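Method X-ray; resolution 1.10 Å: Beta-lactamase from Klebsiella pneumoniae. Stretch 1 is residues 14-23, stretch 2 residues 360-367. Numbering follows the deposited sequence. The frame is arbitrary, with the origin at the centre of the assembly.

Stretch 1 (14-23) KIKDTVDDLI
Stretch 2 360-367: YKILSSLE

Two segments far apart in one chain pack as nearly antiparallel neighbours. Residues 14-23 are helical throughout, within a helix that extends beyond both ends of the stretch; residues 360-364 belong to a second helix that begins earlier in the chain; Leu-366 and Glu-367 are outside it. The helix axes approach to 9.9 Å, and their N-to-C directions make an angle of 167°. Register is set by Val-19 beside Ile-362 (CA to CA 6.5 Å) and Ile-15 beside Leu-366 (CA to CA 7.5 Å), so a step of four residues up one stretch matches four down the other. Phi/psi stays near -65/-45 from Lys-14 to Asp-20 and from Tyr-360 to Ile-362, then drifts to -86/-8 at Leu-366 and opens to -152/164 at Glu-367.

Ile-362 covers the most surface. Its CA-to-CB bond points sideways, but the m, t rotamer (chi1 -67°, chi2 169°) brings the end of the side chain nearer the first helix. There CG1 lies 3.6 Å from Leu-22 CD1, and CD1 lies 4.0 Å from CG2 of Val-19 (chi1 178°, t). Leu-22, next in covered area, points toward the second stretch in an m, t rotamer (-67°, 164°); its CD1 also rests 3.8 Å from Lys-361 CB. Lys-361 thus contributes aliphatic carbon to the contact, and its extended chain (m, t, t, t) runs along Leu-22, with CD of Lys-361 3.8 Å from CD2 of Leu-22. These are van der Waals contacts between apolar groups.

Thr-18 comes third, one turn before Leu-22, pointing toward the other stretch with chi1 -63° (m). Its CG2 lies 3.6 Å from Ser-365 OG and 4.4 Å from Ile-362 CG1. No direct hydrogen bond joins the stretches; instead a water bridges the two hydroxyls, 2.7 Å from Thr-18 OG1 and 2.8 Å from Ser-365 OG, to which it donates. Ser-365 (chi1 79°, p) gives its own OG proton to Ile-362 O at 2.7 Å, folding the side chain back on the backbone where Ser-365 N also bonds Ile-362 O (3.0 Å). Leu-366 N follows with a bond to Leu-363 O (3.1 Å), another i to i-3 link.

At the far end of the contact, Leu-366 (m, t) sets CD2 3.8 Å from CG1 of Ile-15 (m, t), extending the apolar seam. Lys-16 and Asp-20 lie out of reach of the second stretch, joined by a salt bridge one turn apart (NZ of Lys-16 to OD2 of Asp-20, 2.7 Å).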

ATOM      1  N   LYS A  14      -6.029  14.286 -23.960  1.00 12.35           N
ATOM      2  CA  LYS A  14      -6.381  15.198 -22.882  1.00 12.11           C
ATOM      3  C   LYS A  14      -5.807  14.724 -21.556  1.00 10.46           C
ATOM      4  O   LYS A  14      -5.278  15.528 -20.782  1.00 10.85           O
ATOM      5  CB  LYS A  14      -7.902  15.345 -22.801  1.00 13.43           C
ATOM      6  CG  LYS A  14      -8.512  15.992 -24.032  1.00 14.87           C
ATOM      7  CD  LYS A  14     -10.034  15.976 -23.999  1.00 19.32           C
ATOM      8  CE  LYS A  14     -10.604  16.613 -25.263  1.00 22.03           C
ATOM      9  NZ  LYS A  14     -12.094  16.566 -25.313  1.00 26.40           N
ATOM     10  N   ILE A  15      -5.899  13.423 -21.279  1.00  9.84           N
ATOM     11  CA  ILE A  15      -5.355  12.887 -20.035  1.00  9.48           C
ATOM     12  C   ILE A  15      -3.844  13.063 -19.990  1.00  9.94           C
ATOM     13  O   ILE A  15      -3.281  13.495 -18.975  1.00  9.72           O
ATOM     14  CB  ILE A  15      -5.786  11.418 -19.854  1.00 11.29           C
ATOM     15  CG1 ILE A  15      -7.306  11.338 -19.706  1.00 11.04           C
ATOM     16  CG2 ILE A  15      -5.090  10.805 -18.654  1.00 12.59           C
ATOM     17  CD1 ILE A  15      -7.862   9.926 -19.757  1.00 13.50           C
ATOM     18  N   LYS A  16      -3.163  12.761 -21.095  1.00 10.43           N
ATOM     19  CA  LYS A  16      -1.716  12.940 -21.125  1.00 10.54           C
ATOM     20  C   LYS A  16      -1.335  14.388 -20.854  1.00 10.25           C
ATOM     21  O   LYS A  16      -0.384  14.655 -20.113  1.00 10.18           O
ATOM     22  CB  LYS A  16      -1.139  12.471 -22.462  1.00 12.23           C
ATOM     23  CG  LYS A  16       0.376  12.603 -22.538  1.00 14.48           C
ATOM     24  CD  LYS A  16       0.925  12.007 -23.820  1.00 17.34           C
ATOM     25  CE  LYS A  16       2.444  11.970 -23.800  1.00 20.27           C
ATOM     26  NZ  LYS A  16       3.039  13.337 -23.756  1.00 20.08           N
ATOM     27  N   ASP A  17      -2.069  15.341 -21.442  1.00 10.41           N
ATOM     28  CA  ASP A  17      -1.782  16.751 -21.190  1.00  9.95           C
ATOM     29  C   ASP A  17      -1.951  17.084 -19.715  1.00  8.73           C
ATOM     30  O   ASP A  17      -1.114  17.775 -19.120  1.00  9.75           O
ATOM     31  CB  ASP A  17      -2.703  17.638 -22.029  1.00 11.45           C
ATOM     32  CG  ASP A  17      -2.396  17.581 -23.513  1.00 16.25           C
ATOM     33  OD1 ASP A  17      -1.305  17.112 -23.898  1.00 17.50           O
ATOM     34  OD2 ASP A  17      -3.261  18.026 -24.301  1.00 19.35           O
ATOM     35  N   THR A  18      -3.048  16.626 -19.116  1.00  8.72           N
ATOM     36  CA  THR A  18      -3.275  16.885 -17.698  1.00  9.22           C
ATOM     37  C   THR A  18      -2.145  16.323 -16.853  1.00  8.13           C
ATOM     38  O   THR A  18      -1.634  16.991 -15.944  1.00  9.33           O
ATOM     39  CB  THR A  18      -4.606  16.276 -17.264  1.00  9.81           C
ATOM     40  OG1 THR A  18      -5.662  16.908 -17.987  1.00 10.39           O
ATOM     41  CG2 THR A  18      -4.826  16.468 -15.767  1.00 11.31           C
ATOM     42  N   VAL A  19      -1.747  15.083 -17.132  1.00  7.96           N
ATOM     43  CA  VAL A  19      -0.716  14.432 -16.326  1.00  8.74           C
ATOM     44  C   VAL A  19       0.641  15.095 -16.549  1.00  8.16           C
ATOM     45  O   VAL A  19       1.327  15.466 -15.591  1.00  8.80           O
ATOM     46  CB  VAL A  19      -0.688  12.916 -16.600  1.00  8.94           C
ATOM     47  CG1 VAL A  19       0.424  12.245 -15.798  1.00  9.62           C
ATOM     48  CG2 VAL A  19      -2.036  12.283 -16.271  1.00  9.29           C
ATOM     49  N   ASP A  20       1.037  15.273 -17.818  1.00  8.50           N
ATOM     50  CA  ASP A  20       2.307  15.931 -18.131  1.00  9.90           C
ATOM     51  C   ASP A  20       2.414  17.283 -17.437  1.00  8.52           C
ATOM     52  O   ASP A  20       3.460  17.632 -16.878  1.00  9.32           O
ATOM     53  CB  ASP A  20       2.418  16.177 -19.640  1.00 10.59           C
ATOM     54  CG  ASP A  20       2.729  14.934 -20.451  1.00 11.79           C
ATOM     55  OD1 ASP A  20       2.993  13.854 -19.889  1.00 13.18           O
ATOM     56  OD2 ASP A  20       2.734  15.067 -21.699  1.00 14.42           O
ATOM     57  N   ASP A  21       1.338  18.074 -17.494  1.00  9.14           N
ATOM     58  CA  ASP A  21       1.367  19.435 -16.972  1.00  9.40           C
ATOM     59  C   ASP A  21       1.539  19.483 -15.465  1.00  8.61           C
ATOM     60  O   ASP A  21       1.994  20.506 -14.943  1.00  9.99           O
ATOM     61  CB  ASP A  21       0.104  20.196 -17.370  1.00 10.89           C
ATOM     62  CG  ASP A  21       0.085  20.580 -18.843  1.00 13.15           C
ATOM     63  OD1 ASP A  21       1.084  20.329 -19.551  1.00 13.78           O
ATOM     64  OD2 ASP A  21      -0.943  21.132 -19.290  1.00 17.27           O
ATOM     65  N   LEU A  22       1.158  18.419 -14.754  1.00  8.15           N
ATOM     66  CA  LEU A  22       1.384  18.342 -13.316  1.00  7.82           C
ATOM     67  C   LEU A  22       2.699  17.652 -12.970  1.00  8.08           C
ATOM     68  O   LEU A  22       3.388  18.070 -12.033  1.00  9.43           O
ATOM     69  CB  LEU A  22       0.228  17.603 -12.638  1.00  8.67           C
ATOM     70  CG  LEU A  22      -1.095  18.362 -12.686  1.00  9.58           C
ATOM     71  CD1 LEU A  22      -2.266  17.444 -12.375  1.00 10.80           C
ATOM     72  CD2 LEU A  22      -1.072  19.527 -11.716  1.00 14.92           C
ATOM     73  N   ILE A  23       3.058  16.599 -13.702  1.00  7.32           N
ATOM     74  CA  ILE A  23       4.220  15.794 -13.334  1.00  8.01           C
ATOM     75  C   ILE A  23       5.524  16.494 -13.686  1.00  7.22           C
ATOM     76  O   ILE A  23       6.493  16.420 -12.924  1.00  7.67           O
ATOM     77  CB  ILE A  23       4.121  14.395 -13.967  1.00  7.88           C
ATOM     78  CG1 ILE A  23       2.940  13.626 -13.362  1.00  8.14           C
ATOM     79  CG2 ILE A  23       5.430  13.620 -13.806  1.00  8.82           C
ATOM     80  CD1 ILE A  23       3.080  13.331 -11.868  1.00  8.71           C
ATOM     81  N   TYR A 360      -5.370  14.049  -6.831  1.00  7.99           N
ATOM     82  CA  TYR A 360      -6.699  14.645  -6.771  1.00  8.06           C
ATOM     83  C   TYR A 360      -6.989  15.457  -8.027  1.00  7.84           C
ATOM     84  O   TYR A 360      -8.077  15.353  -8.609  1.00  8.02           O
ATOM     85  CB  TYR A 360      -6.795  15.511  -5.512  1.00  8.46           C
ATOM     86  CG  TYR A 360      -8.104  16.249  -5.381  1.00  9.87           C
ATOM     87  CD1 TYR A 360      -9.224  15.633  -4.840  1.00 14.05           C
ATOM     88  CD2 TYR A 360      -8.221  17.563  -5.797  1.00 11.96           C
ATOM     89  CE1 TYR A 360     -10.432  16.320  -4.722  1.00 16.53           C
ATOM     90  CE2 TYR A 360      -9.412  18.249  -5.686  1.00 18.47           C
ATOM     91  CZ  TYR A 360     -10.510  17.627  -5.151  1.00 19.08           C
ATOM     92  OH  TYR A 360     -11.694  18.325  -5.046  1.00 24.19           O
ATOM     93  N   LYS A 361      -6.022  16.265  -8.468  1.00  7.49           N
ATOM     94  CA  LYS A 361      -6.225  17.054  -9.677  1.00  8.46           C
ATOM     95  C   LYS A 361      -6.414  16.160 -10.893  1.00  7.95           C
ATOM     96  O   LYS A 361      -7.265  16.436 -11.749  1.00  8.81           O
ATOM     97  CB  LYS A 361      -5.054  18.007  -9.876  1.00  8.74           C
ATOM     98  CG  LYS A 361      -5.010  19.133  -8.861  1.00  9.82           C
ATOM     99  CD  LYS A 361      -3.728  19.923  -9.028  1.00 11.28           C
ATOM    100  CE  LYS A 361      -3.658  21.116  -8.099  1.00 14.12           C
ATOM    101  NZ  LYS A 361      -2.320  21.770  -8.170  1.00 17.55           N
ATOM    102  N   ILE A 362      -5.626  15.095 -11.005  1.00  8.11           N
ATOM    103  CA  ILE A 362      -5.751  14.210 -12.158  1.00  8.12           C
ATOM    104  C   ILE A 362      -7.108  13.516 -12.165  1.00  7.18           C
ATOM    105  O   ILE A 362      -7.834  13.554 -13.167  1.00  8.31           O
ATOM    106  CB  ILE A 362      -4.585  13.209 -12.215  1.00  8.21           C
ATOM    107  CG1 ILE A 362      -3.281  13.946 -12.506  1.00  8.25           C
ATOM    108  CG2 ILE A 362      -4.849  12.156 -13.288  1.00  8.80           C
ATOM    109  CD1 ILE A 362      -2.045  13.092 -12.334  1.00  8.61           C
ATOM    110  N   LEU A 363      -7.476  12.869 -11.059  1.00  8.23           N
ATOM    111  CA  LEU A 363      -8.749  12.155 -11.068  1.00  8.39           C
ATOM    112  C   LEU A 363      -9.925  13.111 -11.252  1.00  9.14           C
ATOM    113  O   LEU A 363     -10.897  12.785 -11.943  1.00  9.97           O
ATOM    114  CB  LEU A 363      -8.902  11.289  -9.819  1.00  9.81           C
ATOM    115  CG  LEU A 363      -7.943  10.094  -9.683  1.00 10.71           C
ATOM    116  CD1 LEU A 363      -8.394   9.171  -8.562  1.00 11.99           C
ATOM    117  CD2 LEU A 363      -7.784   9.316 -10.985  1.00 11.36           C
ATOM    118  N   SER A 364      -9.846  14.310 -10.676  1.00  9.34           N
ATOM    119  CA  SER A 364     -10.943  15.258 -10.834  1.00 11.43           C
ATOM    120  C   SER A 364     -11.123  15.699 -12.282  1.00 10.48           C
ATOM    121  O   SER A 364     -12.223  16.124 -12.657  1.00 12.38           O
ATOM    122  CB  SER A 364     -10.739  16.462  -9.911  1.00 13.08           C
ATOM    123  OG  SER A 364     -10.740  16.061  -8.550  1.00 13.60           O
ATOM    124  N   SER A 365     -10.082  15.596 -13.111  1.00 10.07           N
ATOM    125  CA  SER A 365     -10.156  15.998 -14.510  1.00 10.46           C
ATOM    126  C   SER A 365     -10.851  14.974 -15.400  1.00 10.91           C
ATOM    127  O   SER A 365     -11.122  15.286 -16.568  1.00 12.27           O
ATOM    128  CB  SER A 365      -8.743  16.245 -15.054  1.00 10.56           C
ATOM    129  OG  SER A 365      -8.090  15.024 -15.385  1.00 10.37           O
ATOM    130  N   LEU A 366     -11.166  13.784 -14.891  1.00 10.91           N
ATOM    131  CA  LEU A 366     -11.512  12.656 -15.753  1.00 11.34           C
ATOM    132  C   LEU A 366     -12.979  12.583 -16.170  1.00 12.36           C
ATOM    133  O   LEU A 366     -13.324  11.738 -17.004  1.00 14.67           O
ATOM    134  CB  LEU A 366     -11.077  11.339 -15.117  1.00 11.59           C
ATOM    135  CG  LEU A 366      -9.572  11.200 -14.904  1.00 10.49           C
ATOM    136  CD1 LEU A 366      -9.271   9.824 -14.334  1.00 11.85           C
ATOM    137  CD2 LEU A 366      -8.811  11.426 -16.200  1.00 10.72           C
ATOM    138  N   GLU A 367     -13.854  13.420 -15.621  1.00 12.85           N
ATOM    139  CA  GLU A 367     -15.203  13.543 -16.159  1.00 13.01           C
ATOM    140  C   GLU A 367     -15.722  14.940 -15.861  1.00 13.26           C
ATOM    141  O   GLU A 367     -15.171  15.665 -15.029  1.00 13.10           O
ATOM    142  CB  GLU A 367     -16.164  12.473 -15.617  1.00 13.82           C
ATOM    143  CG  GLU A 367     -16.581  12.701 -14.174  1.00 12.68           C
ATOM    144  CD  GLU A 367     -17.604  11.692 -13.670  1.00 12.52           C
ATOM    145  OE1 GLU A 367     -18.106  11.876 -12.535  1.00 13.57           O
ATOM    146  OE2 GLU A 367     -17.919  10.719 -14.393  1.00 13.24           O
TER
HETATM  147  O   HOH W   1      -7.476  14.957 -18.078  1.00 12.15           O